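Local coordinates for 5'-Methylthioadenosine Nucleosidase (Arabidopsis thaliana, PDB 2H8G), which belongs to the phosphorylase superfamily of alpha/beta proteins and is modelled as a two-chain assembly with adenine bound in its pocket, at residues V90-T99 with M201-V209; D129-D140 with L170-D179. All blocks are in the same frame, centred on the assembly; numbering follows the deposited sequence.

Contact 1. Residues V90-T99 with M201-V209; sequences VGTVPASLIT and MEGAAVAYV. With ADE (adenine), chain C.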
loop_
_atom_site.group_PDB
_atom_site.type_symbol
_atom_site.label_atom_id
_atom_site.label_comp_id
_atom_site.label_asym_id
_atom_site.label_seq_id
_atom_site.Cartn_x
_atom_site.Cartn_y
_atom_site.Cartn_z
ATOM N N VAL A 90 8.904 2.829 -5.998
ATOM C CA VAL A 90 9.156 2.596 -4.584
ATOM C C VAL A 90 7.927 2.905 -3.728
ATOM O O VAL A 90 6.922 3.410 -4.220
ATOM C CB VAL A 90 10.344 3.467 -4.085
ATOM C CG1 VAL A 90 11.614 3.109 -4.851
ATOM C CG2 VAL A 90 10.029 4.947 -4.266
ATOM N N GLY A 91 8.017 2.591 -2.441
ATOM C CA GLY A 91 6.902 2.871 -1.555
ATOM C C GLY A 91 6.139 1.637 -1.122
ATOM O O GLY A 91 6.278 0.560 -1.704
ATOM N N THR A 92 5.295 1.812 -0.110
ATOM C CA THR A 92 4.532 0.703 0.448
ATOM C C THR A 92 3.462 0.107 -0.454
ATOM O O THR A 92 3.251 -1.100 -0.444
ATOM C CB THR A 92 3.867 1.105 1.792
ATOM O OG1 THR A 92 2.974 2.208 1.588
ATOM C CG2 THR A 92 4.924 1.483 2.808
ATOM N N VAL A 93 2.781 0.931 -1.237
ATOM C CA VAL A 93 1.738 0.382 -2.090
ATOM C C VAL A 93 2.268 -0.592 -3.144
ATOM O O VAL A 93 1.800 -1.726 -3.222
ATOM C CB VAL A 93 0.890 1.510 -2.717
ATOM C CG1 VAL A 93 0.046 0.976 -3.859
ATOM C CG2 VAL A 93 -0.025 2.092 -1.641
ATOM N N PRO A 94 3.259 -0.185 -3.958
ATOM C CA PRO A 94 3.752 -1.146 -4.956
ATOM C C PRO A 94 4.391 -2.389 -4.327
ATOM O O PRO A 94 4.263 -3.502 -4.851
ATOM C CB PRO A 94 4.760 -0.328 -5.756
ATOM C CG PRO A 94 4.210 1.054 -5.675
ATOM C CD PRO A 94 3.790 1.163 -4.221
ATOM N N ALA A 95 5.082 -2.201 -3.205
ATOM C CA ALA A 95 5.719 -3.323 -2.521
ATOM C C ALA A 95 4.666 -4.314 -2.045
ATOM O O ALA A 95 4.849 -5.519 -2.154
ATOM C CB ALA A 95 6.532 -2.821 -1.336
ATOM N N SER A 96 3.560 -3.801 -1.520
ATOM C CA SER A 96 2.511 -4.682 -1.031
ATOM C C SER A 96 1.885 -5.449 -2.187
ATOM O O SER A 96 1.587 -6.635 -2.055
ATOM C CB SER A 96 1.437 -3.882 -0.272
ATOM O OG SER A 96 0.586 -3.152 -1.137
ATOM N N LEU A 97 1.706 -4.779 -3.323
ATOM C CA LEU A 97 1.102 -5.416 -4.493
ATOM C C LEU A 97 1.965 -6.531 -5.076
ATOM O O LEU A 97 1.465 -7.624 -5.349
ATOM C CB LEU A 97 0.808 -4.378 -5.577
ATOM C CG LEU A 97 -0.242 -3.322 -5.234
ATOM C CD1 LEU A 97 -0.212 -2.218 -6.271
ATOM C CD2 LEU A 97 -1.615 -3.970 -5.169
ATOM N N ILE A 98 3.257 -6.277 -5.265
ATOM C CA ILE A 98 4.106 -7.322 -5.829
ATOM C C ILE A 98 4.319 -8.468 -4.848
ATOM O O ILE A 98 4.506 -9.612 -5.254
ATOM C CB ILE A 98 5.472 -6.772 -6.313
ATOM C CG1 ILE A 98 6.313 -6.269 -5.138
ATOM C CG2 ILE A 98 5.239 -5.659 -7.319
ATOM C CD1 ILE A 98 7.691 -5.783 -5.552
ATOM N N THR A 99 4.280 -8.174 -3.552
ATOM C CA THR A 99 4.434 -9.226 -2.556
ATOM C C THR A 99 3.193 -10.123 -2.623
ATOM O O THR A 99 3.302 -11.352 -2.632
ATOM C CB THR A 99 4.563 -8.649 -1.130
ATOM O OG1 THR A 99 5.727 -7.822 -1.055
ATOM C CG2 THR A 99 4.685 -9.771 -0.111
ATOM N N MET A 201 11.231 2.370 3.246
ATOM C CA MET A 201 9.963 2.742 2.643
ATOM C C MET A 201 9.059 1.590 2.212
ATOM O O MET A 201 8.012 1.840 1.618
ATOM C CB MET A 201 10.227 3.666 1.444
ATOM C CG MET A 201 10.865 4.992 1.828
ATOM S SD MET A 201 11.493 5.945 0.429
ATOM C CE MET A 201 9.989 6.359 -0.385
ATOM N N GLU A 202 9.431 0.348 2.524
ATOM C CA GLU A 202 8.605 -0.798 2.113
ATOM C C GLU A 202 8.404 -1.920 3.137
ATOM O O GLU A 202 7.369 -2.588 3.125
ATOM C CB GLU A 202 9.187 -1.463 0.861
ATOM C CG GLU A 202 9.237 -0.619 -0.410
ATOM C CD GLU A 202 10.472 0.255 -0.507
ATOM O OE1 GLU A 202 11.538 -0.153 0.010
ATOM O OE2 GLU A 202 10.374 1.339 -1.130
ATOM N N GLY A 203 9.399 -2.138 3.988
ATOM C CA GLY A 203 9.360 -3.234 4.947
ATOM C C GLY A 203 8.071 -3.631 5.642
ATOM O O GLY A 203 7.618 -4.773 5.529
ATOM N N ALA A 204 7.472 -2.700 6.367
ATOM C CA ALA A 204 6.257 -3.008 7.110
ATOM C C ALA A 204 5.089 -3.443 6.233
ATOM O O ALA A 204 4.212 -4.181 6.691
ATOM C CB ALA A 204 5.856 -1.815 7.971
ATOM N N ALA A 205 5.069 -2.984 4.982
ATOM C CA ALA A 205 3.998 -3.336 4.058
ATOM C C ALA A 205 4.226 -4.755 3.551
ATOM O O ALA A 205 3.281 -5.527 3.389
ATOM C CB ALA A 205 3.960 -2.354 2.891
ATOM N N VAL A 206 5.485 -5.099 3.294
ATOM C CA VAL A 206 5.798 -6.448 2.840
ATOM C C VAL A 206 5.423 -7.411 3.968
ATOM O O VAL A 206 4.852 -8.478 3.720
ATOM C CB VAL A 206 7.301 -6.603 2.508
ATOM C CG1 VAL A 206 7.606 -8.050 2.108
ATOM C CG2 VAL A 206 7.680 -5.658 1.367
ATOM N N ALA A 207 5.735 -7.033 5.208
ATOM C CA ALA A 207 5.417 -7.878 6.361
ATOM C C ALA A 207 3.907 -8.011 6.531
ATOM O O ALA A 207 3.412 -9.079 6.895
ATOM C CB ALA A 207 6.043 -7.301 7.630
ATOM N N TYR A 208 3.172 -6.933 6.267
ATOM C CA TYR A 208 1.718 -6.969 6.377
ATOM C C TYR A 208 1.141 -8.037 5.442
ATOM O O TYR A 208 0.341 -8.876 5.856
ATOM C CB TYR A 208 1.121 -5.603 6.027
ATOM C CG TYR A 208 -0.386 -5.590 6.068
ATOM C CD1 TYR A 208 -1.066 -5.651 7.283
ATOM C CD2 TYR A 208 -1.133 -5.568 4.894
ATOM C CE1 TYR A 208 -2.451 -5.694 7.328
ATOM C CE2 TYR A 208 -2.526 -5.611 4.929
ATOM C CZ TYR A 208 -3.174 -5.675 6.151
ATOM O OH TYR A 208 -4.546 -5.717 6.207
ATOM N N VAL A 209 1.557 -8.011 4.179
ATOM C CA VAL A 209 1.063 -8.972 3.199
ATOM C C VAL A 209 1.515 -10.392 3.512
ATOM O O VAL A 209 0.729 -11.336 3.404
ATOM C CB VAL A 209 1.531 -8.596 1.776
ATOM C CG1 VAL A 209 1.079 -9.659 0.772
ATOM C CG2 VAL A 209 0.974 -7.238 1.403
HETATM N N9 ADE C . 16.357 4.345 2.003
HETATM C C8 ADE C . 17.647 4.712 2.168
HETATM N N7 ADE C . 17.829 5.656 3.123
HETATM C C5 ADE C . 16.564 5.897 3.588
HETATM C C6 ADE C . 16.018 6.771 4.598
HETATM N N6 ADE C . 16.801 7.577 5.306
HETATM N N1 ADE C . 14.619 6.749 4.809
HETATM C C2 ADE C . 13.824 5.910 4.066
HETATM N N3 ADE C . 14.264 5.039 3.079
HETATM C C4 ADE C . 15.636 5.090 2.905
#

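Contact 2. Residues D129-D140 with L170-D179; sequences DVFLVSDVVFHD and LKIGRLSTGD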
loop_
_atom_site.group_PDB
_atom_site.type_symbol
_atom_site.label_atom_id
_atom_site.label_comp_id
_atom_site.label_asym_id
_atom_site.label_seq_id
_atom_site.Cartn_x
_atom_site.Cartn_y
_atom_site.Cartn_z
ATOM N N ASP A 129 26.584 -1.427 6.807
ATOM C CA ASP A 129 26.083 -2.559 7.576
ATOM C C ASP A 129 24.863 -3.172 6.907
ATOM O O ASP A 129 23.998 -2.454 6.408
ATOM C CB ASP A 129 25.651 -2.136 8.986
ATOM C CG ASP A 129 26.811 -1.801 9.890
ATOM O OD1 ASP A 129 27.948 -2.232 9.608
ATOM O OD2 ASP A 129 26.570 -1.117 10.906
ATOM N N VAL A 130 24.801 -4.499 6.893
ATOM C CA VAL A 130 23.642 -5.185 6.350
ATOM C C VAL A 130 22.995 -5.835 7.562
ATOM O O VAL A 130 23.554 -6.753 8.160
ATOM C CB VAL A 130 24.006 -6.265 5.328
ATOM C CG1 VAL A 130 22.727 -6.923 4.814
ATOM C CG2 VAL A 130 24.789 -5.647 4.174
ATOM N N PHE A 131 21.825 -5.322 7.925
ATOM C CA PHE A 131 21.065 -5.784 9.081
ATOM C C PHE A 131 20.027 -6.858 8.796
ATOM O O PHE A 131 19.438 -6.906 7.717
ATOM C CB PHE A 131 20.300 -4.613 9.706
ATOM C CG PHE A 131 21.112 -3.749 10.624
ATOM C CD1 PHE A 131 22.074 -2.873 10.129
ATOM C CD2 PHE A 131 20.877 -3.781 11.995
ATOM C CE1 PHE A 131 22.786 -2.040 10.993
ATOM C CE2 PHE A 131 21.581 -2.953 12.857
ATOM C CZ PHE A 131 22.537 -2.083 12.359
ATOM N N LEU A 132 19.795 -7.698 9.802
ATOM C CA LEU A 132 18.756 -8.715 9.745
ATOM C C LEU A 132 17.722 -8.053 10.666
ATOM O O LEU A 132 18.047 -7.700 11.796
ATOM C CB LEU A 132 19.238 -10.027 10.364
ATOM C CG LEU A 132 18.303 -11.227 10.222
ATOM C CD1 LEU A 132 18.129 -11.577 8.750
ATOM C CD2 LEU A 132 18.893 -12.403 10.979
ATOM N N VAL A 133 16.498 -7.866 10.194
ATOM C CA VAL A 133 15.476 -7.202 11.005
ATOM C C VAL A 133 14.755 -8.109 12.004
ATOM O O VAL A 133 14.373 -9.226 11.666
ATOM C CB VAL A 133 14.422 -6.535 10.087
ATOM C CG1 VAL A 133 13.272 -5.979 10.914
ATOM C CG2 VAL A 133 15.077 -5.426 9.278
ATOM N N SER A 134 14.563 -7.612 13.227
ATOM C CA SER A 134 13.870 -8.360 14.279
ATOM C C SER A 134 12.354 -8.219 14.124
ATOM O O SER A 134 11.633 -9.212 14.033
ATOM C CB SER A 134 14.302 -7.857 15.663
ATOM O OG SER A 134 14.178 -6.450 15.773
ATOM N N ASP A 135 11.877 -6.978 14.121
ATOM C CA ASP A 135 10.460 -6.698 13.925
ATOM C C ASP A 135 10.341 -5.406 13.138
ATOM O O ASP A 135 11.322 -4.682 12.964
ATOM C CB ASP A 135 9.690 -6.607 15.254
ATOM C CG ASP A 135 10.326 -5.666 16.251
ATOM O OD1 ASP A 135 11.048 -4.738 15.840
ATOM O OD2 ASP A 135 10.078 -5.849 17.462
ATOM N N VAL A 136 9.137 -5.120 12.663
ATOM C CA VAL A 136 8.922 -3.944 11.841
ATOM C C VAL A 136 7.647 -3.199 12.209
ATOM O O VAL A 136 6.676 -3.795 12.660
ATOM C CB VAL A 136 8.876 -4.362 10.354
ATOM C CG1 VAL A 136 7.686 -5.290 10.110
ATOM C CG2 VAL A 136 8.827 -3.138 9.467
ATOM N N VAL A 137 7.674 -1.886 12.022
ATOM C CA VAL A 137 6.538 -1.023 12.313
ATOM C C VAL A 137 6.456 0.085 11.269
ATOM O O VAL A 137 7.391 0.266 10.481
ATOM C CB VAL A 137 6.690 -0.328 13.696
ATOM C CG1 VAL A 137 6.711 -1.362 14.804
ATOM C CG2 VAL A 137 7.967 0.505 13.732
ATOM N N PHE A 138 5.331 0.800 11.260
ATOM C CA PHE A 138 5.136 1.964 10.382
ATOM C C PHE A 138 5.251 3.188 11.287
ATOM O O PHE A 138 4.805 3.144 12.433
ATOM C CB PHE A 138 3.724 2.043 9.785
ATOM C CG PHE A 138 3.425 1.031 8.718
ATOM C CD1 PHE A 138 2.833 -0.179 9.044
ATOM C CD2 PHE A 138 3.669 1.317 7.379
ATOM C CE1 PHE A 138 2.475 -1.091 8.052
ATOM C CE2 PHE A 138 3.318 0.414 6.380
ATOM C CZ PHE A 138 2.718 -0.790 6.715
ATOM N N HIS A 139 5.822 4.277 10.783
ATOM C CA HIS A 139 5.903 5.501 11.579
ATOM C C HIS A 139 5.047 6.624 10.996
ATOM O O HIS A 139 4.940 7.690 11.600
ATOM C CB HIS A 139 7.353 5.991 11.738
ATOM C CG HIS A 139 8.118 6.093 10.454
ATOM N ND1 HIS A 139 7.953 7.124 9.552
ATOM C CD2 HIS A 139 9.071 5.287 9.932
ATOM C CE1 HIS A 139 8.775 6.945 8.529
ATOM N NE2 HIS A 139 9.462 5.838 8.736
ATOM N N ASP A 140 4.414 6.391 9.846
ATOM C CA ASP A 140 3.601 7.430 9.223
ATOM C C ASP A 140 2.121 7.108 9.022
ATOM O O ASP A 140 1.462 7.698 8.163
ATOM C CB ASP A 140 4.227 7.847 7.884
ATOM C CG ASP A 140 4.137 6.760 6.822
ATOM O OD1 ASP A 140 3.896 5.585 7.170
ATOM O OD2 ASP A 140 4.329 7.094 5.628
ATOM N N LEU A 170 25.076 -11.085 11.584
ATOM C CA LEU A 170 24.604 -9.807 11.091
ATOM C C LEU A 170 24.052 -9.038 12.278
ATOM O O LEU A 170 23.589 -9.639 13.250
ATOM C CB LEU A 170 23.496 -10.017 10.054
ATOM C CG LEU A 170 23.875 -10.822 8.808
ATOM C CD1 LEU A 170 22.648 -11.031 7.931
ATOM C CD2 LEU A 170 24.962 -10.085 8.041
ATOM N N LYS A 171 24.130 -7.715 12.220
ATOM C CA LYS A 171 23.574 -6.898 13.287
ATOM C C LYS A 171 22.064 -7.008 13.143
ATOM O O LYS A 171 21.561 -7.317 12.063
ATOM C CB LYS A 171 24.009 -5.445 13.132
ATOM C CG LYS A 171 25.506 -5.247 13.282
ATOM C CD LYS A 171 25.908 -3.832 12.926
ATOM C CE LYS A 171 27.417 -3.730 12.783
ATOM N NZ LYS A 171 28.119 -4.047 14.051
ATOM N N ILE A 172 21.342 -6.778 14.230
ATOM C CA ILE A 172 19.891 -6.858 14.188
ATOM C C ILE A 172 19.282 -5.603 14.801
ATOM O O ILE A 172 19.924 -4.899 15.577
ATOM C CB ILE A 172 19.379 -8.116 14.939
ATOM C CG1 ILE A 172 17.885 -8.315 14.668
ATOM C CG2 ILE A 172 19.646 -7.976 16.424
ATOM C CD1 ILE A 172 17.340 -9.668 15.102
ATOM N N GLY A 173 18.045 -5.313 14.423
ATOM C CA GLY A 173 17.372 -4.147 14.952
ATOM C C GLY A 173 15.975 -4.043 14.391
ATOM O O GLY A 173 15.598 -4.806 13.500
ATOM N N ARG A 174 15.200 -3.109 14.930
ATOM C CA ARG A 174 13.835 -2.886 14.477
ATOM C C ARG A 174 13.859 -1.938 13.283
ATOM O O ARG A 174 14.683 -1.024 13.219
ATOM C CB ARG A 174 12.993 -2.281 15.612
ATOM C CG ARG A 174 11.663 -1.700 15.158
ATOM C CD ARG A 174 10.805 -1.271 16.338
ATOM N NE ARG A 174 10.373 -2.421 17.125
ATOM C CZ ARG A 174 9.630 -2.338 18.224
ATOM N NH1 ARG A 174 9.234 -1.155 18.672
ATOM N NH2 ARG A 174 9.274 -3.441 18.866
ATOM N N LEU A 175 12.949 -2.179 12.341
ATOM C CA LEU A 175 12.815 -1.381 11.133
ATOM C C LEU A 175 11.527 -0.557 11.198
ATOM O O LEU A 175 10.480 -1.071 11.590
ATOM C CB LEU A 175 12.752 -2.306 9.910
ATOM C CG LEU A 175 12.423 -1.664 8.555
ATOM C CD1 LEU A 175 13.499 -0.663 8.192
ATOM C CD2 LEU A 175 12.310 -2.744 7.480
ATOM N N SER A 176 11.607 0.714 10.818
ATOM C CA SER A 176 10.438 1.585 10.810
ATOM C C SER A 176 10.238 2.061 9.372
ATOM O O SER A 176 11.149 2.637 8.758
ATOM C CB SER A 176 10.642 2.767 11.761
ATOM O OG SER A 176 9.430 3.481 11.922
ATOM N N THR A 177 9.043 1.801 8.855
ATOM C CA THR A 177 8.663 2.108 7.483
ATOM C C THR A 177 7.742 3.307 7.324
ATOM O O THR A 177 6.846 3.527 8.137
ATOM C CB THR A 177 7.938 0.883 6.871
ATOM O OG1 THR A 177 8.835 -0.235 6.863
ATOM C CG2 THR A 177 7.439 1.176 5.460
ATOM N N GLY A 178 7.962 4.061 6.253
ATOM C CA GLY A 178 7.127 5.202 5.936
ATOM C C GLY A 178 7.298 5.495 4.457
ATOM O O GLY A 178 8.318 5.126 3.873
ATOM N N ASP A 179 6.333 6.164 3.840
ATOM C CA ASP A 179 6.456 6.456 2.418
ATOM C C ASP A 179 7.244 7.696 2.039
ATOM O O ASP A 179 7.239 8.096 0.873
ATOM C CB ASP A 179 5.080 6.512 1.769
ATOM C CG ASP A 179 4.532 5.140 1.500
ATOM O OD1 ASP A 179 3.741 4.634 2.322
ATOM O OD2 ASP A 179 4.917 4.555 0.468
HETATM O O HOH W 1 25.604 -6.583 9.948
HETATM O O HOH W 2 3.492 3.883 5.054
#

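Contact 1. Residues V90-T99 with M201-V209
Two neighbouring helices that start side by side next to the adenine pocket meet first through the residues at their N-cap positions, Gly91 and Glu202. The Glu202 chain bends sharply at its second torsion (chi2 85°), which carries the carboxylate across to the start of helix 92-99. There OE2 takes the Gly91 N-H on its anti lone pair, at 3.0 Å from Gly91 N and almost straight at 172°. The methylene carbons of the same side chain are not idle, since Glu202 CG rests on Ala95 CB at 3.6 Å. Here a backbone N-H grips OE2 of a buried acid while the stem packs as an apolar group.

Beyond this point small residues set the spacing. Thr92 CB touches Ala205 CB at 3.6 Å, and with alanine and serine lining the interface the axes of 92-99 and 203-209 come within 8.2 Å, crossing at -30°. Farther along, Thr99 turns OG1 beside its own backbone N and back to Ala95 O (OG1 to O 2.7 Å), a carbonyl that also accepts from Thr99 N on its opposite face. While bonded there, OG1 also rests against Val206 CG1, and Thr99 CG2 meets Val209 CG1 at 3.7 Å, the two side chains lying alongside each other and pointing opposite ways. At the pocket end, Met201 CG lies 3.6 Å from N3 of adenine, whereas its CE reaches back toward Val90 CG2.

The helix carrying Ala204 and Ala207 rests on Val136 and Phe138 of strand 130-138. Ile98 and Thr99 pack on Val32 of strand 28-32, and Ser96 packs against Ser96 of the second subunit.

Contact 2. Residues D129-D140 with L170-D179
Asp135 folds its carboxylate between its own backbone N and carbonyl carbon (chi1 51°), and Arg174 runs out extended before bending at its third torsion (chi3 -67°), so that the two groups meet side-on. The salt bridge joins parallel strands 130-138 and 171-177 of the mixed sheet at the core of this phosphorylase-superfamily fold. Arg174 NE reaches Asp135 OD1 at 2.7 Å and Arg174 NH2 reaches Asp135 OD2 at 2.9 Å. Both oxygens lie in the guanidinium plane but are met from above the carboxylate, whose plane is turned 49° from it. Gln157 also bonds Asp135 OD2, and Asn194 O takes Arg174 NH1, fixing both partners further.

The backbone pairing is regular from here on. Leu175 bonds Asp135 O through its N-H and Val137 N through its carbonyl, and Thr177 N then bonds Val137 O at 2.8 Å. On one face Val136 CG2 packs on Leu175 CG at 4.0 Å. Before the corner at Ser134 the strands cross more steeply, yet Leu132 N still bonds Lys171 O and Ser134 N bonds Gly173 O. Side chains add to this: Lys171 CB sits over the face of the Phe131 ring, 3.7 Å from its centroid, in a CH-pi contact, while Val133 CG1 meets Leu175 CB at 3.8 Å. At the start of the pair a water bridges the gap, donating to Val130 O and accepting from Lys171 N.

Past the far end of the strands, Asp140 continues the connection: its OD2 accepts from Asp179 N at 2.8 Å, with the donor standing above the carboxylate plane.

Contact 1 is helix against helix and buried throughout; contact 2 is strand against strand, mostly buried but reaching solvent at Lys171 and Ile172. Their chemistry follows: small and apolar side chains and a single hydrogen bond between the two helix starts in the first, repeated backbone bonds with a salt bridge beside the corner of strand 130-138 in the second. The two layers are also stitched together by two probable hydrogen bonds. Ala204 N lies 2.9 Å from Thr177 OG1 at the end of strand 171-177, and Thr92 OG1 lies 2.6 Å from Asp179 OD1 in the loop after it. Met201 CG also packs on Gly178 O, so the two contacts converge near the adenine, and both touch the second subunit.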